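Putative oxidoreductase (Pseudomonas putida, PDB 3L6D) probably works as an NADP-dependent oxidoreductase, pairing a Rossmann-type nucleotide-binding domain with a helical C-terminal domain of the reductive aminase-like kind. Local coordinates at residues B[11-16]-B[60-65]; B[66-71]-B[151-156]; B[247-252]-B[271-276]; B[255-260]-B[265-270]. All coordinates share one frame; numbering follows the deposited sequence.

Interaction 1 (B[11-16]-B[60-65]); sequences DVSVIG and KAALSA
The hydroxyl of Ser13 sits between two polar groups: OG donates to the backbone carbonyl of Ala62, with 2.6 Å between Ser13 OG and Ala62 O, and is also hydrogen-bonded to the hydroxyl of Ser66, the residue that follows 60-65. The donor is tilted 29° from the carbonyl plane of Ala62. Its side chain leaves the strand with OG anti to its own carbonyl carbon (chi1 -68°), which turns the oxygen toward the backbone of Ala62, where a short polar residue can reach the carbonyl. Beside this bond the methyl of Ala65 comes to 4.1 Å from Ser13 OG. Two residues further along the strand, on its same side, Ile15 extends CD1 to within 4.0 Å of Ala62 CB; the small methyl of Ala62 suits a close approach, 7.5 Å between the axes of strand 12-15 and helix segment 60-65. With an alanine in place of Ser13, Ala62 O would probably lose its bond from the strand and the Ser66 hydroxyl one of its partners, in a buried place. These two segments run nearly antiparallel, at 153°, while Ser13 pairs by backbone with Ala68 and Ile70 of the next parallel strand. A helix packed on the first strand and leading into its neighbour is characteristic of the Rossmann fold.

Interaction 2 (B[66-71]-B[151-156]); sequences SPATIF and EQHRAL
His153, Ala68 and Pro67 carry most of this contact, and the imidazole lies at its centre. The methyl of Ala68 sits over one face of the His153 ring, a CH-pi contact with Ala68 CB 3.9 Å from the ring centroid and only 6° off the ring normal. On the opposite face, Gln152 CG of the same segment lies 3.7 Å above the plane, and thus the ring is sandwiched between two aliphatic carbons. His153 CG is anti to its own carbonyl carbon (chi1 -62°), which carries the ring from the break between helices 147-152 and 154-157 towards the start of strand 68-71. Alanine suits the strand because a lone methyl, with nothing beyond it, can stand directly over the ring centre. Pro67, in the turn before the strand, brings CB to 4.0 Å from His153 CE1, and Leu156 adds its CD2 at 4.3 Å from Ala68 CB. The polar link is a water in the ring plane: it donates to Pro67 O at 2.8 Å and lies 2.9 Å from His153 NE2. Were His153 replaced by an alanine, the Ala68 methyl would probably lose the ring face it packs on, and the water its ring partner. His153 also touches Thr96 of the neighbouring strand, and Leu156 touches Leu28. His153 NE2 and Pro67 O, 4.0 Å apart, are too distant for a direct bond and are joined by the water, so the ring's polarity is met at its edge and its faces by carbon.

Interaction 3 (B[247-252]-B[271-276]); sequences DAFAHI and QVVQRA
Phe249 and Val273 meet with their side chains crossing at about a right angle, the valine methyl CG2 meeting the CD2-CE2 side of the ring obliquely, 3.6 Å from Phe249 CE2. Phe249 CD2 is the next ring atom in reach, 3.9 Å from the same methyl. Val273 holds CG1 anti to its backbone N (chi1 -178°), which leaves CG2 as the branch turned to the phenylalanine; a beta-branched residue puts such a methyl close to its own helix, where a large ring from the other side can meet it. The two helices, 242-259 and 264-281, form a helical hairpin within the all-helical C-terminal domain, and these buried side chains lie on their facing sides. At the more exposed margin Ala250 and Gln274 meet. Gln274 is bent at chi2 (-74°), which brings its amide round to the partner helix, with NE2 3.7 Å from Ala250 CB; the short alanine side chain lets the amide nitrogen come up against its methyl. Phe249 also packs on Val269 and Cys270 one turn back along the partner helix, and its ring meets that of Phe184 of the second subunit, planes at about 35°.

Interaction 4 (B[255-260]-B[265-270]); sequences SLHAQG and VFDAVC
His257 reaches from helix 242-259 to Asp267 on helix 264-281, near the turn of the helical hairpin these two elements make in the C-terminal domain. From CB, its CG is anti to the backbone carbonyl carbon, turning the ring toward the partner helix. Along the ring, CD2 and CE1 flank the outermost atom at 4.1 and 4.2 Å from Asp267 OD1, and NE2 between them makes the bond: NE2 donates to OD1 over 3.2 Å with an N-H...O angle of 173°. The carboxylate oxygen lies almost in the imidazole plane, whereas the two flat groups are turned 56° apart. A histidine suits this margin because its side chain is long enough to reach the partner helix and its ring carries an N-H at the outer edge, for which the aspartate supplies the acceptor; the nearby carboxylate would probably stabilise the protonated imidazolium and orient NE2-H. Deeper in, Leu256 brings CD1 to 4.2 Å from Phe266 CD2, joining the same two helices by apolar packing. Phe266 also touches Ala185 of the second subunit and Leu256 its Thr177, placing this inner side at the dimer interface. Where the first helix ends, Gly260 closes it in a Schellman motif with a positive phi. The acceptor oxygen of Asp267 is met on its syn side, with NE2 25° out of the carboxylate plane.

Overall arrangement
Interactions 1 and 2 belong to the nucleotide-binding domain and adjoin one another, their centres about 11 Å apart, because strands 12-15 and 68-71 are neighbours in one sheet. Interaction 1 is buried, pairing a hydroxyl-to-carbonyl bond with small apolar contacts; interaction 2 is only partly buried and admits a water. Interactions 3 and 4 lie in the C-terminal domain, their centres 48 to 54 Å from those of interactions 1 and 2, and share helices 242-259 and 264-281, interaction 4 nested within the loop that interaction 3 closes. Both combine buried aromatic and aliphatic packing, near the second subunit, with a more exposed margin: an alanine-glutamine packing contact in interaction 3, a histidine-carboxylate bond in interaction 4.

Interaction 1 (B[11-16]-B[60-65])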
# COMPACT_ATOMS: atom_id res chain seq x y z
N ASP B 11 19.60 16.55 28.75
CA ASP B 11 19.80 15.34 27.96
C ASP B 11 19.93 15.63 26.47
O ASP B 11 20.56 14.86 25.72
CB ASP B 11 18.60 14.44 28.20
CG ASP B 11 18.51 14.00 29.62
OD1 ASP B 11 19.51 13.42 30.09
OD2 ASP B 11 17.48 14.26 30.26
N VAL B 12 19.32 16.71 26.02
CA VAL B 12 19.20 17.01 24.58
C VAL B 12 18.79 18.45 24.40
O VAL B 12 18.00 18.99 25.18
CB VAL B 12 18.17 16.06 23.88
CG1 VAL B 12 16.77 16.17 24.50
CG2 VAL B 12 18.14 16.31 22.33
N SER B 13 19.31 19.09 23.36
CA SER B 13 18.89 20.44 23.04
C SER B 13 18.22 20.34 21.68
O SER B 13 18.52 19.41 20.92
CB SER B 13 20.10 21.40 22.93
OG SER B 13 20.71 21.58 24.21
N VAL B 14 17.30 21.25 21.40
CA VAL B 14 16.59 21.28 20.12
C VAL B 14 16.65 22.71 19.61
O VAL B 14 16.26 23.66 20.30
CB VAL B 14 15.09 20.84 20.26
CG1 VAL B 14 14.40 20.81 18.87
CG2 VAL B 14 14.98 19.50 20.90
N ILE B 15 17.11 22.82 18.40
CA ILE B 15 17.26 24.09 17.78
C ILE B 15 16.42 24.14 16.53
O ILE B 15 16.55 23.38 15.62
CB ILE B 15 18.70 24.32 17.49
CG1 ILE B 15 19.42 24.63 18.77
CG2 ILE B 15 18.86 25.41 16.52
CD1 ILE B 15 20.77 24.87 18.56
N GLY B 16 15.56 25.12 16.55
CA GLY B 16 14.57 25.34 15.53
C GLY B 16 13.29 24.81 16.11
O GLY B 16 13.19 23.65 16.44
N LYS B 60 25.07 28.82 20.86
CA LYS B 60 26.22 28.25 21.55
C LYS B 60 25.86 27.71 22.94
O LYS B 60 26.36 26.66 23.33
CB LYS B 60 27.44 29.19 21.59
CG LYS B 60 27.31 30.47 22.41
CD LYS B 60 28.55 31.39 22.25
CE LYS B 60 28.14 32.86 22.39
NZ LYS B 60 28.11 33.23 23.84
N ALA B 61 24.98 28.40 23.65
CA ALA B 61 24.53 27.91 24.95
C ALA B 61 23.75 26.58 24.85
O ALA B 61 23.91 25.69 25.68
CB ALA B 61 23.68 28.99 25.69
N ALA B 62 22.89 26.48 23.86
CA ALA B 62 22.10 25.26 23.60
C ALA B 62 23.03 24.06 23.25
O ALA B 62 22.83 22.94 23.75
CB ALA B 62 21.11 25.53 22.50
N LEU B 63 24.06 24.33 22.43
CA LEU B 63 25.05 23.31 22.09
C LEU B 63 25.81 22.82 23.31
O LEU B 63 26.03 21.60 23.45
CB LEU B 63 26.04 23.81 21.02
CG LEU B 63 25.39 23.99 19.65
CD1 LEU B 63 26.37 24.73 18.69
CD2 LEU B 63 24.98 22.62 19.09
N SER B 64 26.15 23.76 24.20
CA SER B 64 26.94 23.45 25.38
C SER B 64 26.11 22.70 26.40
O SER B 64 26.64 21.87 27.16
CB SER B 64 27.55 24.74 25.99
OG SER B 64 28.52 25.30 25.10
N ALA B 65 24.81 22.97 26.41
CA ALA B 65 23.94 22.50 27.51
C ALA B 65 23.70 21.00 27.53
O ALA B 65 23.35 20.45 28.57
CB ALA B 65 22.59 23.21 27.48

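Interaction 2 (B[66-71]-B[151-156])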
# COMPACT_ATOMS: atom_id res chain seq x y z
N SER B 66 23.86 20.34 26.37
CA SER B 66 23.49 18.90 26.24
C SER B 66 24.54 18.17 25.43
O SER B 66 25.18 18.79 24.61
CB SER B 66 22.15 18.80 25.48
OG SER B 66 21.15 19.61 26.09
N PRO B 67 24.65 16.85 25.55
CA PRO B 67 25.66 16.13 24.76
C PRO B 67 25.26 16.01 23.26
O PRO B 67 26.12 15.82 22.41
CB PRO B 67 25.72 14.75 25.46
CG PRO B 67 24.34 14.58 26.00
CD PRO B 67 23.95 15.95 26.50
N ALA B 68 23.97 16.18 22.96
CA ALA B 68 23.46 16.14 21.58
C ALA B 68 22.48 17.29 21.37
O ALA B 68 21.69 17.61 22.26
CB ALA B 68 22.76 14.84 21.29
N THR B 69 22.49 17.84 20.16
CA THR B 69 21.57 18.87 19.81
C THR B 69 20.85 18.43 18.53
O THR B 69 21.49 18.01 17.55
CB THR B 69 22.28 20.23 19.56
OG1 THR B 69 22.88 20.70 20.76
CG2 THR B 69 21.27 21.26 19.10
N ILE B 70 19.53 18.52 18.53
CA ILE B 70 18.77 18.18 17.35
C ILE B 70 18.54 19.47 16.55
O ILE B 70 18.07 20.47 17.12
CB ILE B 70 17.45 17.55 17.79
CG1 ILE B 70 17.71 16.15 18.35
CG2 ILE B 70 16.45 17.45 16.63
CD1 ILE B 70 16.49 15.65 19.03
N PHE B 71 18.91 19.48 15.26
CA PHE B 71 18.68 20.65 14.37
C PHE B 71 17.47 20.39 13.47
O PHE B 71 17.39 19.36 12.81
CB PHE B 71 19.83 20.88 13.40
CG PHE B 71 21.00 21.62 13.96
CD1 PHE B 71 21.43 21.44 15.25
CD2 PHE B 71 21.75 22.41 13.12
CE1 PHE B 71 22.54 22.12 15.75
CE2 PHE B 71 22.88 23.09 13.59
CZ PHE B 71 23.28 22.94 14.92
N GLU B 151 25.19 5.59 17.57
CA GLU B 151 25.04 4.53 18.58
C GLU B 151 24.99 5.12 20.00
O GLU B 151 24.16 4.71 20.82
CB GLU B 151 26.15 3.48 18.49
CG GLU B 151 26.07 2.54 17.30
CD GLU B 151 24.78 1.72 17.25
OE1 GLU B 151 24.16 1.44 18.31
OE2 GLU B 151 24.38 1.36 16.11
N GLN B 152 25.85 6.10 20.27
CA GLN B 152 25.84 6.76 21.58
C GLN B 152 24.46 7.32 21.92
O GLN B 152 24.01 7.23 23.08
CB GLN B 152 26.91 7.87 21.64
CG GLN B 152 26.93 8.68 22.93
CD GLN B 152 27.94 9.84 22.88
OE1 GLN B 152 28.74 9.94 21.95
NE2 GLN B 152 27.87 10.73 23.87
N HIS B 153 23.79 7.88 20.92
CA HIS B 153 22.54 8.59 21.15
C HIS B 153 21.31 7.85 20.64
O HIS B 153 20.21 8.40 20.55
CB HIS B 153 22.63 10.02 20.55
CG HIS B 153 23.70 10.84 21.19
ND1 HIS B 153 23.68 11.17 22.53
CD2 HIS B 153 24.88 11.31 20.70
CE1 HIS B 153 24.78 11.84 22.83
NE2 HIS B 153 25.51 11.97 21.73
N ARG B 154 21.47 6.58 20.35
CA ARG B 154 20.39 5.83 19.71
C ARG B 154 19.14 5.78 20.58
O ARG B 154 18.05 5.96 20.07
CB ARG B 154 20.86 4.40 19.39
CG ARG B 154 19.80 3.63 18.65
CD ARG B 154 19.99 2.18 18.95
NE ARG B 154 20.71 1.55 17.87
CZ ARG B 154 20.12 1.00 16.81
NH1 ARG B 154 18.81 1.04 16.72
NH2 ARG B 154 20.84 0.42 15.86
N ALA B 155 19.29 5.52 21.89
CA ALA B 155 18.13 5.40 22.79
C ALA B 155 17.34 6.72 22.81
O ALA B 155 16.11 6.74 22.75
CB ALA B 155 18.59 5.00 24.29
N LEU B 156 18.07 7.83 22.81
CA LEU B 156 17.43 9.14 22.78
C LEU B 156 16.62 9.33 21.49
O LEU B 156 15.45 9.72 21.54
CB LEU B 156 18.53 10.23 22.84
CG LEU B 156 18.09 11.65 22.62
CD1 LEU B 156 17.23 12.12 23.78
CD2 LEU B 156 19.36 12.50 22.47
O HOH W 1 27.89 13.71 21.77

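Interaction 3 (B[247-252]-B[271-276])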
# COMPACT_ATOMS: atom_id res chain seq x y z
N ASP B 247 -2.96 -8.87 -18.77
CA ASP B 247 -4.31 -9.02 -19.37
C ASP B 247 -5.38 -8.34 -18.53
O ASP B 247 -6.13 -7.50 -19.02
CB ASP B 247 -4.68 -10.50 -19.54
CG ASP B 247 -4.00 -11.14 -20.74
OD1 ASP B 247 -3.41 -10.39 -21.55
OD2 ASP B 247 -4.05 -12.40 -20.88
N ALA B 248 -5.42 -8.74 -17.25
CA ALA B 248 -6.26 -8.12 -16.26
C ALA B 248 -6.07 -6.59 -16.20
O ALA B 248 -7.06 -5.86 -16.11
CB ALA B 248 -5.95 -8.73 -14.89
N PHE B 249 -4.82 -6.12 -16.19
CA PHE B 249 -4.57 -4.67 -16.07
C PHE B 249 -5.16 -3.91 -17.28
O PHE B 249 -5.81 -2.88 -17.10
CB PHE B 249 -3.07 -4.35 -15.92
CG PHE B 249 -2.44 -4.84 -14.61
CD1 PHE B 249 -3.10 -5.73 -13.76
CD2 PHE B 249 -1.14 -4.43 -14.25
CE1 PHE B 249 -2.49 -6.21 -12.59
CE2 PHE B 249 -0.53 -4.90 -13.07
CZ PHE B 249 -1.22 -5.79 -12.23
N ALA B 250 -4.92 -4.41 -18.49
CA ALA B 250 -5.51 -3.80 -19.70
C ALA B 250 -7.04 -3.74 -19.65
O ALA B 250 -7.63 -2.76 -20.14
CB ALA B 250 -5.02 -4.52 -20.96
N HIS B 251 -7.69 -4.76 -19.08
CA HIS B 251 -9.15 -4.81 -18.95
C HIS B 251 -9.61 -3.70 -17.99
O HIS B 251 -10.60 -2.99 -18.27
CB HIS B 251 -9.63 -6.17 -18.41
CG HIS B 251 -9.70 -7.27 -19.44
ND1 HIS B 251 -10.55 -7.23 -20.53
CD2 HIS B 251 -9.07 -8.47 -19.51
CE1 HIS B 251 -10.41 -8.34 -21.24
NE2 HIS B 251 -9.53 -9.12 -20.63
N ILE B 252 -8.92 -3.58 -16.85
CA ILE B 252 -9.22 -2.53 -15.87
C ILE B 252 -9.05 -1.15 -16.54
O ILE B 252 -9.93 -0.31 -16.43
CB ILE B 252 -8.33 -2.67 -14.59
CG1 ILE B 252 -8.73 -3.91 -13.81
CG2 ILE B 252 -8.43 -1.42 -13.68
CD1 ILE B 252 -7.62 -4.43 -12.85
N GLN B 271 1.77 0.31 -18.47
CA GLN B 271 2.99 0.46 -19.30
C GLN B 271 4.13 -0.42 -18.79
O GLN B 271 4.74 -1.15 -19.55
CB GLN B 271 3.42 1.95 -19.39
CG GLN B 271 4.67 2.22 -20.23
CD GLN B 271 5.10 3.70 -20.29
OE1 GLN B 271 4.58 4.56 -19.55
NE2 GLN B 271 6.06 3.99 -21.16
N VAL B 272 4.41 -0.34 -17.49
CA VAL B 272 5.45 -1.13 -16.86
C VAL B 272 5.26 -2.65 -17.05
O VAL B 272 6.21 -3.37 -17.42
CB VAL B 272 5.57 -0.79 -15.35
CG1 VAL B 272 6.52 -1.76 -14.64
CG2 VAL B 272 6.10 0.64 -15.18
N VAL B 273 4.05 -3.14 -16.79
CA VAL B 273 3.82 -4.58 -16.84
C VAL B 273 3.71 -5.05 -18.30
O VAL B 273 4.21 -6.11 -18.66
CB VAL B 273 2.57 -4.99 -16.03
CG1 VAL B 273 2.43 -6.46 -16.07
CG2 VAL B 273 2.70 -4.56 -14.53
N GLN B 274 3.06 -4.27 -19.15
CA GLN B 274 3.04 -4.64 -20.58
C GLN B 274 4.50 -4.76 -21.05
O GLN B 274 4.90 -5.77 -21.63
CB GLN B 274 2.24 -3.64 -21.41
CG GLN B 274 0.72 -3.58 -21.09
CD GLN B 274 -0.08 -4.78 -21.60
OE1 GLN B 274 0.39 -5.54 -22.45
NE2 GLN B 274 -1.30 -4.95 -21.09
N ARG B 275 5.32 -3.76 -20.73
CA ARG B 275 6.73 -3.80 -21.13
C ARG B 275 7.53 -4.99 -20.55
O ARG B 275 8.30 -5.62 -21.28
CB ARG B 275 7.43 -2.48 -20.81
CG ARG B 275 8.71 -2.31 -21.62
CD ARG B 275 9.52 -1.18 -21.08
NE ARG B 275 10.09 -1.53 -19.80
CZ ARG B 275 11.38 -1.51 -19.52
NH1 ARG B 275 12.24 -1.12 -20.44
NH2 ARG B 275 11.79 -1.85 -18.30
N ALA B 276 7.34 -5.30 -19.26
CA ALA B 276 7.92 -6.51 -18.67
C ALA B 276 7.50 -7.75 -19.46
O ALA B 276 8.32 -8.66 -19.73
CB ALA B 276 7.51 -6.65 -17.19

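Interaction 4 (B[255-260]-B[265-270])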
# COMPACT_ATOMS: atom_id res chain seq x y z
N SER B 255 -12.07 -0.30 -18.91
CA SER B 255 -13.29 0.13 -18.20
C SER B 255 -13.13 1.54 -17.65
O SER B 255 -14.09 2.31 -17.62
CB SER B 255 -13.59 -0.81 -17.04
OG SER B 255 -13.46 -2.14 -17.46
N LEU B 256 -11.93 1.85 -17.20
CA LEU B 256 -11.64 3.19 -16.71
C LEU B 256 -11.70 4.20 -17.86
O LEU B 256 -12.31 5.26 -17.74
CB LEU B 256 -10.28 3.23 -16.00
CG LEU B 256 -10.08 2.48 -14.67
CD1 LEU B 256 -8.66 2.64 -14.20
CD2 LEU B 256 -11.07 2.89 -13.60
N HIS B 257 -11.06 3.86 -18.98
CA HIS B 257 -11.11 4.72 -20.17
C HIS B 257 -12.55 4.93 -20.69
O HIS B 257 -12.95 6.07 -20.94
CB HIS B 257 -10.16 4.18 -21.28
CG HIS B 257 -8.71 4.49 -21.05
ND1 HIS B 257 -7.88 4.97 -22.05
CD2 HIS B 257 -7.93 4.40 -19.93
CE1 HIS B 257 -6.66 5.15 -21.56
NE2 HIS B 257 -6.67 4.81 -20.28
N ALA B 258 -13.32 3.84 -20.84
CA ALA B 258 -14.74 3.96 -21.25
C ALA B 258 -15.55 4.89 -20.33
O ALA B 258 -16.43 5.60 -20.79
CB ALA B 258 -15.42 2.57 -21.36
N GLN B 259 -15.24 4.92 -19.03
CA GLN B 259 -15.96 5.80 -18.12
C GLN B 259 -15.48 7.24 -18.24
O GLN B 259 -16.11 8.17 -17.70
CB GLN B 259 -15.90 5.27 -16.67
CG GLN B 259 -16.86 5.91 -15.63
CD GLN B 259 -18.38 5.73 -15.93
OE1 GLN B 259 -18.77 4.85 -16.69
NE2 GLN B 259 -19.22 6.59 -15.32
N GLY B 260 -14.37 7.45 -18.96
CA GLY B 260 -13.84 8.80 -19.16
C GLY B 260 -12.94 9.31 -18.04
O GLY B 260 -12.62 10.51 -17.96
N VAL B 265 -1.60 7.37 -13.34
CA VAL B 265 -0.77 6.46 -12.52
C VAL B 265 -1.04 5.05 -12.96
O VAL B 265 -0.12 4.29 -13.29
CB VAL B 265 -0.98 6.64 -10.99
CG1 VAL B 265 -0.01 5.73 -10.22
CG2 VAL B 265 -0.76 8.08 -10.57
N PHE B 266 -2.33 4.68 -13.04
CA PHE B 266 -2.65 3.33 -13.55
C PHE B 266 -2.18 3.06 -14.98
O PHE B 266 -1.74 1.95 -15.29
CB PHE B 266 -4.14 2.95 -13.39
CG PHE B 266 -4.35 1.48 -13.47
CD1 PHE B 266 -3.94 0.65 -12.41
CD2 PHE B 266 -4.86 0.89 -14.62
CE1 PHE B 266 -4.10 -0.73 -12.49
CE2 PHE B 266 -5.01 -0.48 -14.69
CZ PHE B 266 -4.64 -1.30 -13.62
N ASP B 267 -2.25 4.07 -15.83
CA ASP B 267 -1.73 3.93 -17.20
C ASP B 267 -0.24 3.58 -17.14
O ASP B 267 0.24 2.78 -17.94
CB ASP B 267 -1.89 5.25 -17.96
CG ASP B 267 -3.34 5.54 -18.34
OD1 ASP B 267 -4.19 4.64 -18.23
OD2 ASP B 267 -3.63 6.68 -18.77
N ALA B 268 0.47 4.21 -16.20
CA ALA B 268 1.91 4.03 -16.12
C ALA B 268 2.19 2.60 -15.63
O ALA B 268 3.10 1.92 -16.12
CB ALA B 268 2.52 5.06 -15.18
N VAL B 269 1.40 2.16 -14.66
CA VAL B 269 1.50 0.80 -14.14
C VAL B 269 1.26 -0.22 -15.25
O VAL B 269 1.98 -1.22 -15.33
CB VAL B 269 0.45 0.61 -13.03
CG1 VAL B 269 0.23 -0.91 -12.71
CG2 VAL B 269 0.85 1.44 -11.81
N CYS B 270 0.26 0.03 -16.09
CA CYS B 270 0.02 -0.84 -17.26
C CYS B 270 1.21 -0.87 -18.20
O CYS B 270 1.62 -1.95 -18.65
CB CYS B 270 -1.21 -0.39 -18.04
SG CYS B 270 -2.68 -0.79 -17.18